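Local coordinates for protein catalase (Bacillus pumilus, PDB 4QOL) that probably breaks down hydrogen peroxide into water and oxygen at a heme group, as other catalases do, and also shows peroxidase-like reactivity toward phenolic substrates, at residues 141-144 against 145-149; 164-167 against 168-172; 172-175 against 176-180; 150-154 against 155-159. All blocks are in the same frame, centred on the assembly; numbering follows the deposited sequence.

Contact 1: residues 141-144 against 145-149; sequences LKFP and DMVHS. With HEM (protoporphyrin IX containing Fe), chain E.
At the heme-facing start of helix 143-150, in the wall of the cofactor pocket, Phe143 and Val147 meet one turn apart. The Phe143 ring is sandwiched. CG2 of Val147 comes over one face as a CH-pi contact, 3.6 Å from the ring centroid, and the opposite face lies on a vinyl-bearing pyrrole of the heme, with Phe143 CE2 3.3 Å from HEM C2B. A torsion that keeps CG anti to the backbone N (chi1 -170°) puts the ring between methyl and porphyrin, where both sides probably limit its turning. Met146 CE adds an oblique contact, 3.8 Å from Phe143 CE1. Along the backbone the helix is regular: Val147 N binds Phe143 O at 2.9 Å, nearly straight. Pro144 O takes His148 N and also sits over one face of that imidazole, 3.0 Å from His148 CG. The bent Lys142 chain brings NZ to Asp145 OD2 in a weak salt bridge of 3.3 Å. Lys142 NZ also binds Gln21 of a second subunit and salt-bridges Glu385 of a third; Lys42 and Glu49 of the second bind Asp145 OD2 and His148 NE2. A phenylalanine laid flat on the porphyrin is a familiar element of the heme pocket in catalases.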
loop_
_atom_site.group_PDB
_atom_site.type_symbol
_atom_site.label_atom_id
_atom_site.label_comp_id
_atom_site.label_asym_id
_atom_site.label_seq_id
_atom_site.Cartn_x
_atom_site.Cartn_y
_atom_site.Cartn_z
ATOM N N LEU A 141 15.583 -21.615 -3.020
ATOM C CA LEU A 141 15.049 -21.769 -1.703
ATOM C C LEU A 141 16.035 -21.185 -0.695
ATOM O O LEU A 141 15.628 -20.775 0.391
ATOM C CB LEU A 141 14.728 -23.231 -1.362
ATOM C CG LEU A 141 14.005 -23.527 -0.073
ATOM C CD1 LEU A 141 12.664 -22.852 0.033
ATOM C CD2 LEU A 141 13.786 -25.039 0.018
ATOM N N LYS A 142 17.351 -21.158 -1.035
ATOM C CA LYS A 142 18.337 -20.630 -0.096
ATOM C C LYS A 142 18.548 -19.134 -0.179
ATOM O O LYS A 142 19.281 -18.582 0.635
ATOM C CB LYS A 142 19.704 -21.263 -0.345
ATOM C CG LYS A 142 19.747 -22.778 -0.197
ATOM C CD LYS A 142 19.035 -23.251 1.046
ATOM C CE LYS A 142 19.547 -22.711 2.320
ATOM N NZ LYS A 142 18.907 -23.291 3.512
ATOM N N PHE A 143 17.946 -18.442 -1.143
ATOM C CA PHE A 143 18.297 -17.083 -1.378
ATOM C C PHE A 143 17.995 -16.184 -0.186
ATOM O O PHE A 143 18.846 -15.384 0.184
ATOM C CB PHE A 143 17.655 -16.489 -2.622
ATOM C CG PHE A 143 18.214 -15.120 -2.994
ATOM C CD1 PHE A 143 19.481 -15.031 -3.548
ATOM C CD2 PHE A 143 17.448 -13.996 -2.919
ATOM C CE1 PHE A 143 19.940 -13.811 -3.990
ATOM C CE2 PHE A 143 17.902 -12.789 -3.373
ATOM C CZ PHE A 143 19.147 -12.675 -3.858
ATOM N N PRO A 144 16.822 -16.302 0.484
ATOM C CA PRO A 144 16.592 -15.396 1.618
ATOM C C PRO A 144 17.603 -15.649 2.770
ATOM O O PRO A 144 18.020 -14.744 3.454
ATOM C CB PRO A 144 15.178 -15.773 2.076
ATOM C CG PRO A 144 14.500 -16.241 0.740
ATOM C CD PRO A 144 15.579 -16.995 0.093
ATOM N N ASP A 145 18.002 -16.914 2.923
ATOM C CA ASP A 145 18.985 -17.276 3.918
ATOM C C ASP A 145 20.364 -16.641 3.572
ATOM O O ASP A 145 21.027 -16.031 4.476
ATOM C CB ASP A 145 19.175 -18.802 3.989
ATOM C CG ASP A 145 17.913 -19.523 4.461
ATOM O OD1 ASP A 145 17.431 -19.168 5.556
ATOM O OD2 ASP A 145 17.405 -20.337 3.616
ATOM N N MET A 146 20.796 -16.808 2.319
ATOM C CA MET A 146 22.047 -16.212 1.859
ATOM C C MET A 146 22.055 -14.702 2.094
ATOM O O MET A 146 22.983 -14.143 2.729
ATOM C CB MET A 146 22.285 -16.542 0.415
ATOM C CG MET A 146 23.631 -16.095 -0.094
ATOM S SD MET A 146 23.593 -15.946 -1.908
ATOM C CE MET A 146 23.211 -14.234 -2.090
ATOM N N VAL A 147 21.015 -14.064 1.596
ATOM C CA VAL A 147 20.873 -12.630 1.740
ATOM C C VAL A 147 20.882 -12.174 3.230
ATOM O O VAL A 147 21.571 -11.226 3.601
ATOM C CB VAL A 147 19.691 -12.107 0.999
ATOM C CG1 VAL A 147 19.495 -10.630 1.275
ATOM C CG2 VAL A 147 19.931 -12.302 -0.503
ATOM N N HIS A 148 20.066 -12.840 4.047
ATOM C CA HIS A 148 20.002 -12.466 5.450
ATOM C C HIS A 148 21.380 -12.620 6.133
ATOM O O HIS A 148 21.692 -11.806 7.047
ATOM C CB HIS A 148 18.986 -13.320 6.174
ATOM C CG HIS A 148 17.545 -12.991 5.887
ATOM N ND1 HIS A 148 16.520 -13.629 6.517
ATOM C CD2 HIS A 148 16.970 -12.117 5.019
ATOM C CE1 HIS A 148 15.366 -13.105 6.119
ATOM N NE2 HIS A 148 15.624 -12.189 5.224
ATOM N N SER A 149 22.179 -13.627 5.725
ATOM C CA SER A 149 23.533 -13.791 6.348
ATOM C C SER A 149 24.479 -12.679 5.961
ATOM O O SER A 149 25.294 -12.257 6.763
ATOM C CB SER A 149 24.113 -15.176 5.999
ATOM O OG SER A 149 24.717 -15.172 4.726
HETATM C CHA HEM E . 17.467 -7.558 -8.013
HETATM C CHB HEM E . 15.803 -11.745 -6.214
HETATM C CHC HEM E . 19.842 -14.029 -8.019
HETATM C CHD HEM E . 20.972 -9.930 -10.343
HETATM C C1A HEM E . 16.695 -8.494 -7.341
HETATM C C2A HEM E . 15.494 -8.215 -6.613
HETATM C C3A HEM E . 15.029 -9.392 -6.113
HETATM C C4A HEM E . 15.927 -10.392 -6.529
HETATM C CMA HEM E . 13.783 -9.733 -5.349
HETATM C CAA HEM E . 14.874 -6.859 -6.498
HETATM C CBA HEM E . 14.302 -6.539 -7.895
HETATM C CGA HEM E . 13.488 -5.300 -7.895
HETATM O O1A HEM E . 13.186 -4.799 -8.998
HETATM O O2A HEM E . 13.023 -4.824 -6.834
HETATM C C1B HEM E . 16.807 -12.692 -6.559
HETATM C C2B HEM E . 16.711 -14.068 -6.180
HETATM C C3B HEM E . 17.825 -14.714 -6.651
HETATM C C4B HEM E . 18.614 -13.722 -7.396
HETATM C CMB HEM E . 15.565 -14.663 -5.403
HETATM C CAB HEM E . 18.191 -16.128 -6.562
HETATM C CBB HEM E . 17.260 -17.021 -6.214
HETATM C C1C HEM E . 20.500 -13.097 -8.822
HETATM C C2C HEM E . 21.452 -13.434 -9.757
HETATM C C3C HEM E . 21.786 -12.277 -10.391
HETATM C C4C HEM E . 20.976 -11.226 -9.901
HETATM C CMC HEM E . 22.045 -14.818 -9.912
HETATM C CAC HEM E . 22.659 -12.167 -11.510
HETATM C CBC HEM E . 22.792 -13.230 -12.285
HETATM C C1D HEM E . 20.070 -8.973 -9.854
HETATM C C2D HEM E . 20.144 -7.575 -10.280
HETATM C C3D HEM E . 19.202 -6.889 -9.625
HETATM C C4D HEM E . 18.534 -7.890 -8.799
HETATM C CMD HEM E . 21.157 -7.075 -11.267
HETATM C CAD HEM E . 18.872 -5.422 -9.737
HETATM C CBD HEM E . 17.993 -5.273 -10.999
HETATM C CGD HEM E . 17.722 -3.800 -11.087
HETATM O O1D HEM E . 18.588 -3.105 -11.606
HETATM O O2D HEM E . 16.655 -3.292 -10.651
HETATM N NA HEM E . 16.948 -9.869 -7.312
HETATM N NB HEM E . 17.944 -12.565 -7.269
HETATM N NC HEM E . 20.156 -11.770 -8.961
HETATM N ND HEM E . 19.094 -9.134 -8.968
HETATM FE FE HEM E . 18.547 -10.784 -8.154
#

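Contact 2: residues 164-167 against 168-172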
loop_
_atom_site.group_PDB
_atom_site.type_symbol
_atom_site.label_atom_id
_atom_site.label_comp_id
_atom_site.label_asym_id
_atom_site.label_seq_id
_atom_site.Cartn_x
_atom_site.Cartn_y
_atom_site.Cartn_z
ATOM N N TYR A 164 27.886 -14.227 7.647
ATOM C CA TYR A 164 27.833 -14.773 6.285
ATOM C C TYR A 164 28.842 -15.864 6.091
ATOM O O TYR A 164 28.587 -16.826 5.312
ATOM C CB TYR A 164 27.970 -13.703 5.199
ATOM C CG TYR A 164 29.144 -12.785 5.137
ATOM C CD1 TYR A 164 30.323 -13.185 4.587
ATOM C CD2 TYR A 164 29.057 -11.459 5.578
ATOM C CE1 TYR A 164 31.404 -12.323 4.467
ATOM C CE2 TYR A 164 30.080 -10.579 5.402
ATOM C CZ TYR A 164 31.272 -11.013 4.875
ATOM O OH TYR A 164 32.344 -10.114 4.717
ATOM N N TRP A 165 29.976 -15.798 6.818
ATOM C CA TRP A 165 30.855 -16.958 6.757
ATOM C C TRP A 165 30.265 -18.221 7.396
ATOM O O TRP A 165 30.525 -19.315 6.884
ATOM C CB TRP A 165 32.251 -16.640 7.341
ATOM C CG TRP A 165 33.101 -15.845 6.387
ATOM C CD1 TRP A 165 33.422 -14.520 6.471
ATOM C CD2 TRP A 165 33.717 -16.321 5.209
ATOM N NE1 TRP A 165 34.216 -14.151 5.411
ATOM C CE2 TRP A 165 34.395 -15.256 4.624
ATOM C CE3 TRP A 165 33.815 -17.602 4.593
ATOM C CZ2 TRP A 165 35.088 -15.382 3.410
ATOM C CZ3 TRP A 165 34.553 -17.735 3.446
ATOM C CH2 TRP A 165 35.149 -16.627 2.828
ATOM N N ASP A 166 29.434 -18.076 8.440
ATOM C CA ASP A 166 28.739 -19.214 9.018
ATOM C C ASP A 166 27.920 -19.874 7.909
ATOM O O ASP A 166 28.021 -21.075 7.649
ATOM C CB ASP A 166 27.828 -18.814 10.138
ATOM C CG ASP A 166 27.166 -20.005 10.866
ATOM O OD1 ASP A 166 27.753 -21.112 10.921
ATOM O OD2 ASP A 166 26.140 -19.751 11.543
ATOM N N PHE A 167 27.100 -19.087 7.262
ATOM C CA PHE A 167 26.290 -19.617 6.128
ATOM C C PHE A 167 27.103 -20.185 5.010
ATOM O O PHE A 167 26.808 -21.283 4.517
ATOM C CB PHE A 167 25.332 -18.514 5.559
ATOM C CG PHE A 167 24.517 -18.949 4.374
ATOM C CD1 PHE A 167 23.258 -19.603 4.525
ATOM C CD2 PHE A 167 25.017 -18.740 3.097
ATOM C CE1 PHE A 167 22.581 -20.070 3.359
ATOM C CE2 PHE A 167 24.381 -19.243 1.968
ATOM C CZ PHE A 167 23.136 -19.844 2.103
ATOM N N MET A 168 28.067 -19.422 4.512
ATOM C CA MET A 168 28.832 -19.849 3.361
ATOM C C MET A 168 29.617 -21.129 3.598
ATOM O O MET A 168 29.621 -22.038 2.731
ATOM C CB MET A 168 29.758 -18.755 2.865
ATOM C CG MET A 168 29.076 -17.550 2.308
ATOM S SD MET A 168 28.044 -17.769 0.856
ATOM C CE MET A 168 27.337 -16.097 0.861
ATOM N N THR A 169 30.245 -21.246 4.749
ATOM C CA THR A 169 31.024 -22.470 5.063
ATOM C C THR A 169 30.186 -23.750 5.101
ATOM O O THR A 169 30.663 -24.824 4.722
ATOM C CB THR A 169 31.824 -22.325 6.392
ATOM O OG1 THR A 169 30.972 -22.058 7.496
ATOM C CG2 THR A 169 32.902 -21.281 6.231
ATOM N N LEU A 170 28.937 -23.609 5.577
ATOM C CA LEU A 170 27.947 -24.630 5.643
ATOM C C LEU A 170 27.191 -24.874 4.303
ATOM O O LEU A 170 26.352 -25.800 4.211
ATOM C CB LEU A 170 26.977 -24.371 6.763
ATOM C CG LEU A 170 27.617 -24.375 8.178
ATOM C CD1 LEU A 170 26.616 -23.911 9.212
ATOM C CD2 LEU A 170 28.097 -25.788 8.505
ATOM N N THR A 171 27.592 -24.115 3.297
ATOM C CA THR A 171 27.018 -24.113 1.938
ATOM C C THR A 171 28.210 -24.145 1.022
ATOM O O THR A 171 28.524 -23.204 0.302
ATOM C CB THR A 171 26.166 -22.847 1.749
ATOM O OG1 THR A 171 25.208 -22.789 2.815
ATOM C CG2 THR A 171 25.459 -22.819 0.428
ATOM N N PRO A 172 28.912 -25.341 0.988
ATOM C CA PRO A 172 30.205 -25.426 0.291
ATOM C C PRO A 172 30.120 -25.250 -1.233
ATOM O O PRO A 172 31.121 -24.957 -1.872
ATOM C CB PRO A 172 30.709 -26.839 0.650
ATOM C CG PRO A 172 29.431 -27.594 0.986
ATOM C CD PRO A 172 28.586 -26.563 1.707
HETATM O O HOH W 1 30.004 -22.314 10.234
#
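The hydroxyl of Thr171 lies over the centre of one face of the Phe167 ring, yet its proton goes to the carbonyl of that same phenylalanine. Thr171 OG1 is 3.6 Å above the ring plane and 2.8 Å from Phe167 O, so the ring face meets the oxygen rather than a donated hydrogen. Phe167 CG, anti to the backbone N (chi1 178°), lies beside the carbonyl carbon, which brings the ring to the same hydroxyl that bonds the carbonyl. The edge of the ring is occupied as well. Met168 SD lies in the ring plane, 3.9 Å from Phe167 CD2, a Met-aromatic contact made possible by the bend in the methionine chain at chi2. All this happens in the C-terminal turns of helix 161-169, where the regular bonds run out: Met168 N and Thr169 N bind Tyr164 O and Trp165 O, but Leu170 N makes only a weak bond to Asp166 O, and Thr171 takes over with its side chain. Thr169 also turns its hydroxyl back on the helix. OG1 is 2.8 Å from Trp165 O and 3.1 Å from Asp166 O, and its one proton may serve either. A water donates to this OG1 and, at 2.6 Å, to Asp166 OD1, tying the two side chains together. The other carboxylate oxygen, Asp166 OD2, is held by Tyr384 and by the backbone of Arg388 of a third subunit. Across the helix, Tyr164 OH and Trp165 NE1 both bind Asp447, while Thr169 CG2 touches the edge of the Trp165 indole, 4.1 Å from CE3.

Contact 3: residues 172-175 against 176-180; sequences PEST and HMLTW
The flat peptide carbonyl of Thr175 is approached from opposite faces of its plane by two donors of Thr179: the hydroxyl OG1 at 2.8 Å and the backbone N at 3.1 Å from Thr175 O. Next in the chain, the Trp180 ring has His176 O at its edge, in the plane of the indole, and Lys428 makes a cation-pi contact with it; His176 ND1 binds Thr282 O. At the entry into helix 175-181, Thr175 OG1 donates to Pro172 O at 2.7 Å, in the carbonyl plane and on a lone pair, helped by a torsion that holds OG1 beside the backbone N (chi1 -55°), and Thr175 N donates there too. One water takes a proton from Met177 N and donates to Glu173 O; a second, on His176 N, probably also does. The first direct rung between 172-175 and 176-180 is Leu178 N to Ser174 O, 3.0 Å. Leu178 CD1 leans on Ser174 OG at 3.6 Å, and that hydroxyl has both Thr171 O and Met168 O within hydrogen-bonding reach, its one proton being shared or serving them in turn. Thr179 OG1 is also hydrogen-bonded to Tyr470 OH. With an alanine here instead of Thr179, Thr175 O would probably keep a single donor and Tyr470 would lose this partner. Hydroxyls thus give Pro172 O and Thr175 O a second donor, while water links Glu173 O to the amides beyond.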
loop_
_atom_site.group_PDB
_atom_site.type_symbol
_atom_site.label_atom_id
_atom_site.label_comp_id
_atom_site.label_asym_id
_atom_site.label_seq_id
_atom_site.Cartn_x
_atom_site.Cartn_y
_atom_site.Cartn_z
ATOM N N PRO A 172 28.912 -25.341 0.988
ATOM C CA PRO A 172 30.205 -25.426 0.291
ATOM C C PRO A 172 30.120 -25.250 -1.233
ATOM O O PRO A 172 31.121 -24.957 -1.872
ATOM C CB PRO A 172 30.709 -26.839 0.650
ATOM C CG PRO A 172 29.431 -27.594 0.986
ATOM C CD PRO A 172 28.586 -26.563 1.707
ATOM N N GLU A 173 28.925 -25.317 -1.828
ATOM C CA GLU A 173 28.810 -24.901 -3.217
ATOM C C GLU A 173 29.189 -23.419 -3.485
ATOM O O GLU A 173 29.364 -23.034 -4.655
ATOM C CB GLU A 173 27.402 -25.219 -3.742
ATOM C CG GLU A 173 26.263 -24.454 -3.072
ATOM C CD GLU A 173 25.607 -25.293 -2.000
ATOM O OE1 GLU A 173 26.341 -25.892 -1.130
ATOM O OE2 GLU A 173 24.368 -25.333 -1.967
ATOM N N SER A 174 29.309 -22.628 -2.411
ATOM C CA SER A 174 29.699 -21.228 -2.494
ATOM C C SER A 174 31.196 -21.015 -2.755
ATOM O O SER A 174 31.642 -19.907 -3.031
ATOM C CB SER A 174 29.348 -20.510 -1.168
ATOM O OG SER A 174 30.091 -21.008 -0.017
ATOM N N THR A 175 31.977 -22.099 -2.706
ATOM C CA THR A 175 33.442 -21.975 -2.718
ATOM C C THR A 175 33.970 -21.335 -4.020
ATOM O O THR A 175 34.891 -20.483 -3.989
ATOM C CB THR A 175 34.084 -23.376 -2.512
ATOM O OG1 THR A 175 33.572 -23.962 -1.309
ATOM C CG2 THR A 175 35.524 -23.277 -2.407
ATOM N N HIS A 176 33.440 -21.744 -5.167
ATOM C CA HIS A 176 33.829 -21.111 -6.418
ATOM C C HIS A 176 33.523 -19.593 -6.417
ATOM O O HIS A 176 34.411 -18.777 -6.707
ATOM C CB HIS A 176 33.176 -21.842 -7.603
ATOM C CG HIS A 176 33.742 -21.468 -8.942
ATOM N ND1 HIS A 176 33.115 -21.821 -10.134
ATOM C CD2 HIS A 176 34.880 -20.827 -9.290
ATOM C CE1 HIS A 176 33.822 -21.354 -11.143
ATOM N NE2 HIS A 176 34.895 -20.741 -10.656
ATOM N N MET A 177 32.303 -19.204 -6.042
ATOM C CA MET A 177 31.974 -17.817 -6.009
ATOM C C MET A 177 32.897 -16.996 -5.124
ATOM O O MET A 177 33.316 -15.888 -5.494
ATOM C CB MET A 177 30.535 -17.608 -5.577
ATOM C CG MET A 177 30.123 -16.153 -5.516
ATOM S SD MET A 177 29.955 -15.496 -7.185
ATOM C CE MET A 177 28.859 -14.089 -6.890
ATOM N N LEU A 178 33.149 -17.519 -3.950
ATOM C CA LEU A 178 33.956 -16.764 -2.980
ATOM C C LEU A 178 35.389 -16.585 -3.491
ATOM O O LEU A 178 36.095 -15.599 -3.232
ATOM C CB LEU A 178 33.957 -17.464 -1.663
ATOM C CG LEU A 178 32.579 -17.529 -1.007
ATOM C CD1 LEU A 178 32.618 -18.406 0.236
ATOM C CD2 LEU A 178 32.147 -16.131 -0.602
ATOM N N THR A 179 35.844 -17.540 -4.294
ATOM C CA THR A 179 37.155 -17.438 -4.936
ATOM C C THR A 179 37.264 -16.329 -6.006
ATOM O O THR A 179 38.365 -15.787 -6.231
ATOM C CB THR A 179 37.559 -18.811 -5.525
ATOM O OG1 THR A 179 37.523 -19.783 -4.459
ATOM C CG2 THR A 179 38.917 -18.788 -6.175
ATOM N N TRP A 180 36.125 -15.951 -6.621
ATOM C CA TRP A 180 36.054 -14.754 -7.434
ATOM C C TRP A 180 35.816 -13.471 -6.642
ATOM O O TRP A 180 36.477 -12.488 -6.875
ATOM C CB TRP A 180 34.884 -14.881 -8.476
ATOM C CG TRP A 180 35.065 -15.788 -9.573
ATOM C CD1 TRP A 180 35.035 -17.165 -9.540
ATOM C CD2 TRP A 180 35.221 -15.440 -10.956
ATOM N NE1 TRP A 180 35.138 -17.643 -10.764
ATOM C CE2 TRP A 180 35.294 -16.627 -11.665
ATOM C CE3 TRP A 180 35.365 -14.245 -11.642
ATOM C CZ2 TRP A 180 35.454 -16.679 -13.065
ATOM C CZ3 TRP A 180 35.536 -14.306 -13.042
ATOM C CH2 TRP A 180 35.574 -15.491 -13.712
HETATM O O HOH W 2 30.037 -20.907 -6.193
HETATM O O HOH W 3 31.780 -24.048 -5.666
#

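Contact 4: residues 150-154 against 155-159; sequences LKPDP and VTNIQ. With ACT (acetate ion), chain J.
Asp153 gathers most of the polar bonds of this loop, which folds 155-159 back along 150-154. Its OD1 accepts from two successive amides: Val155 N at 2.7 Å, met nearly along the C-O direction of the carboxylate, and Thr156 N at 3.2 Å, which arrives from above the carboxylate plane, 42° out of it. Holding CG anti to the backbone N (chi1 176°) brings OD1 within reach of these amides. The backbone of Asp153 is used at both ends as well. Its O accepts Asn157 N at 2.8 Å and, more loosely, a water that also takes a proton from Asn157 ND2; its N donates to Ile158 O at 2.9 Å, well off the carbonyl plane. Thr156 OG1 in turn accepts Ile158 N at 3.0 Å, while Pro152 CB packs on the peptide of Asn157. At the open end Gln159 closes the loop, its extended side chain placing NE2 2.8 Å from Leu150 O, a carbonyl at the end of helix 143-150, and 2.9 Å from OXT of an acetate probably taken up from the crystallisation liquor. Asp153 OD2 is hydrogen-bonded to His381 of a third subunit, with a long, weak ion pair to Arg163. Were Asp153 an alanine, the amides of Val155 and Thr156 would probably be left without their shared acceptor and His381 of that subunit without its partner. The pattern is that of an Asx turn followed directly by an ST turn, joined in a tight reversal between two helices.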
loop_
_atom_site.group_PDB
_atom_site.type_symbol
_atom_site.label_atom_id
_atom_site.label_comp_id
_atom_site.label_asym_id
_atom_site.label_seq_id
_atom_site.Cartn_x
_atom_site.Cartn_y
_atom_site.Cartn_z
ATOM N N LEU A 150 24.309 -12.115 4.764
ATOM C CA LEU A 150 25.195 -11.091 4.181
ATOM C C LEU A 150 24.801 -9.700 4.595
ATOM O O LEU A 150 25.638 -8.802 4.780
ATOM C CB LEU A 150 25.188 -11.145 2.674
ATOM C CG LEU A 150 25.991 -12.328 2.094
ATOM C CD1 LEU A 150 25.486 -12.655 0.659
ATOM C CD2 LEU A 150 27.465 -12.021 2.050
ATOM N N LYS A 151 23.501 -9.512 4.771
ATOM C CA LYS A 151 22.937 -8.244 5.147
ATOM C C LYS A 151 23.371 -7.862 6.533
ATOM O O LYS A 151 23.676 -8.698 7.410
ATOM C CB LYS A 151 21.394 -8.272 5.131
ATOM C CG LYS A 151 20.723 -8.240 3.717
ATOM C CD LYS A 151 20.508 -6.864 3.217
ATOM C CE LYS A 151 19.966 -6.788 1.807
ATOM N NZ LYS A 151 19.576 -5.369 1.477
ATOM N N PRO A 152 23.357 -6.550 6.813
ATOM C CA PRO A 152 23.547 -6.110 8.179
ATOM C C PRO A 152 22.786 -6.963 9.209
ATOM O O PRO A 152 21.635 -7.301 8.999
ATOM C CB PRO A 152 23.074 -4.640 8.129
ATOM C CG PRO A 152 23.535 -4.212 6.739
ATOM C CD PRO A 152 23.206 -5.430 5.881
ATOM N N ASP A 153 23.470 -7.264 10.325
ATOM C CA ASP A 153 22.898 -8.005 11.445
ATOM C C ASP A 153 21.570 -7.359 11.821
ATOM O O ASP A 153 21.472 -6.097 11.881
ATOM C CB ASP A 153 23.938 -8.058 12.567
ATOM C CG ASP A 153 23.469 -8.701 13.840
ATOM O OD1 ASP A 153 22.524 -8.198 14.446
ATOM O OD2 ASP A 153 24.141 -9.624 14.373
ATOM N N PRO A 154 20.533 -8.188 12.073
ATOM C CA PRO A 154 19.210 -7.642 12.327
ATOM C C PRO A 154 19.114 -6.900 13.674
ATOM O O PRO A 154 18.111 -6.249 13.931
ATOM C CB PRO A 154 18.311 -8.876 12.289
ATOM C CG PRO A 154 19.213 -10.009 12.690
ATOM C CD PRO A 154 20.494 -9.659 12.006
ATOM N N VAL A 155 20.115 -7.075 14.553
ATOM C CA VAL A 155 20.120 -6.334 15.823
ATOM C C VAL A 155 20.932 -5.054 15.699
ATOM O O VAL A 155 20.447 -3.980 16.130
ATOM C CB VAL A 155 20.687 -7.210 16.961
ATOM C CG1 VAL A 155 20.568 -6.486 18.300
ATOM C CG2 VAL A 155 19.969 -8.570 17.016
ATOM N N THR A 156 22.127 -5.136 15.127
ATOM C CA THR A 156 23.109 -4.058 15.139
ATOM C C THR A 156 23.055 -3.140 13.923
ATOM O O THR A 156 23.602 -2.027 13.972
ATOM C CB THR A 156 24.529 -4.568 15.179
ATOM O OG1 THR A 156 24.839 -5.182 13.935
ATOM C CG2 THR A 156 24.739 -5.550 16.330
ATOM N N ASN A 157 22.371 -3.577 12.846
ATOM C CA ASN A 157 22.443 -2.886 11.533
ATOM C C ASN A 157 23.840 -2.733 10.973
ATOM O O ASN A 157 24.084 -1.817 10.154
ATOM C CB ASN A 157 21.765 -1.465 11.648
ATOM C CG ASN A 157 21.327 -0.913 10.332
ATOM O OD1 ASN A 157 21.444 0.336 10.041
ATOM N ND2 ASN A 157 20.894 -1.812 9.465
ATOM N N ILE A 158 24.761 -3.653 11.315
ATOM C CA ILE A 158 26.118 -3.655 10.727
ATOM C C ILE A 158 26.417 -5.025 10.147
ATOM O O ILE A 158 26.108 -6.032 10.756
ATOM C CB ILE A 158 27.197 -3.271 11.788
ATOM C CG1 ILE A 158 26.822 -1.890 12.319
ATOM C CG2 ILE A 158 28.598 -3.215 11.150
ATOM C CD1 ILE A 158 27.853 -1.292 13.252
ATOM N N GLN A 159 26.972 -5.053 8.958
ATOM C CA GLN A 159 27.335 -6.347 8.331
ATOM C C GLN A 159 28.388 -7.042 9.168
ATOM O O GLN A 159 29.293 -6.386 9.725
ATOM C CB GLN A 159 27.842 -6.160 6.932
ATOM C CG GLN A 159 28.172 -7.452 6.221
ATOM C CD GLN A 159 28.717 -7.214 4.845
ATOM O OE1 GLN A 159 29.736 -6.520 4.650
ATOM N NE2 GLN A 159 28.030 -7.732 3.854
HETATM C C ACT J . 29.505 -8.985 0.375
HETATM O O ACT J . 29.302 -9.045 -0.848
HETATM O OXT ACT J . 28.780 -8.232 1.102
HETATM C CH3 ACT J . 30.621 -9.859 0.909
HETATM O O HOH W 4 19.432 -4.036 10.537
#

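From the N terminus the contacts run in series, and none nests in or crosses another. Contact 1 lies along the first turns of helix 143-150, against the heme; contact 4 follows at once and closes the hairpin-shaped loop leading to helix 161-169. Contact 2 ends that helix, and contact 3 starts at Pro172, which the two share, to open helix 175-181. The helices then pack on one another: Phe167 lies against Asp145 and Met146, Tyr164 covers Leu150 and Gln159, and Leu178 of contact 3 rests on Trp165 and Met168. Contacts 1, 2 and 4 meet a third subunit and contacts 1 and 4 also a second, whereas no other chain touches contact 3.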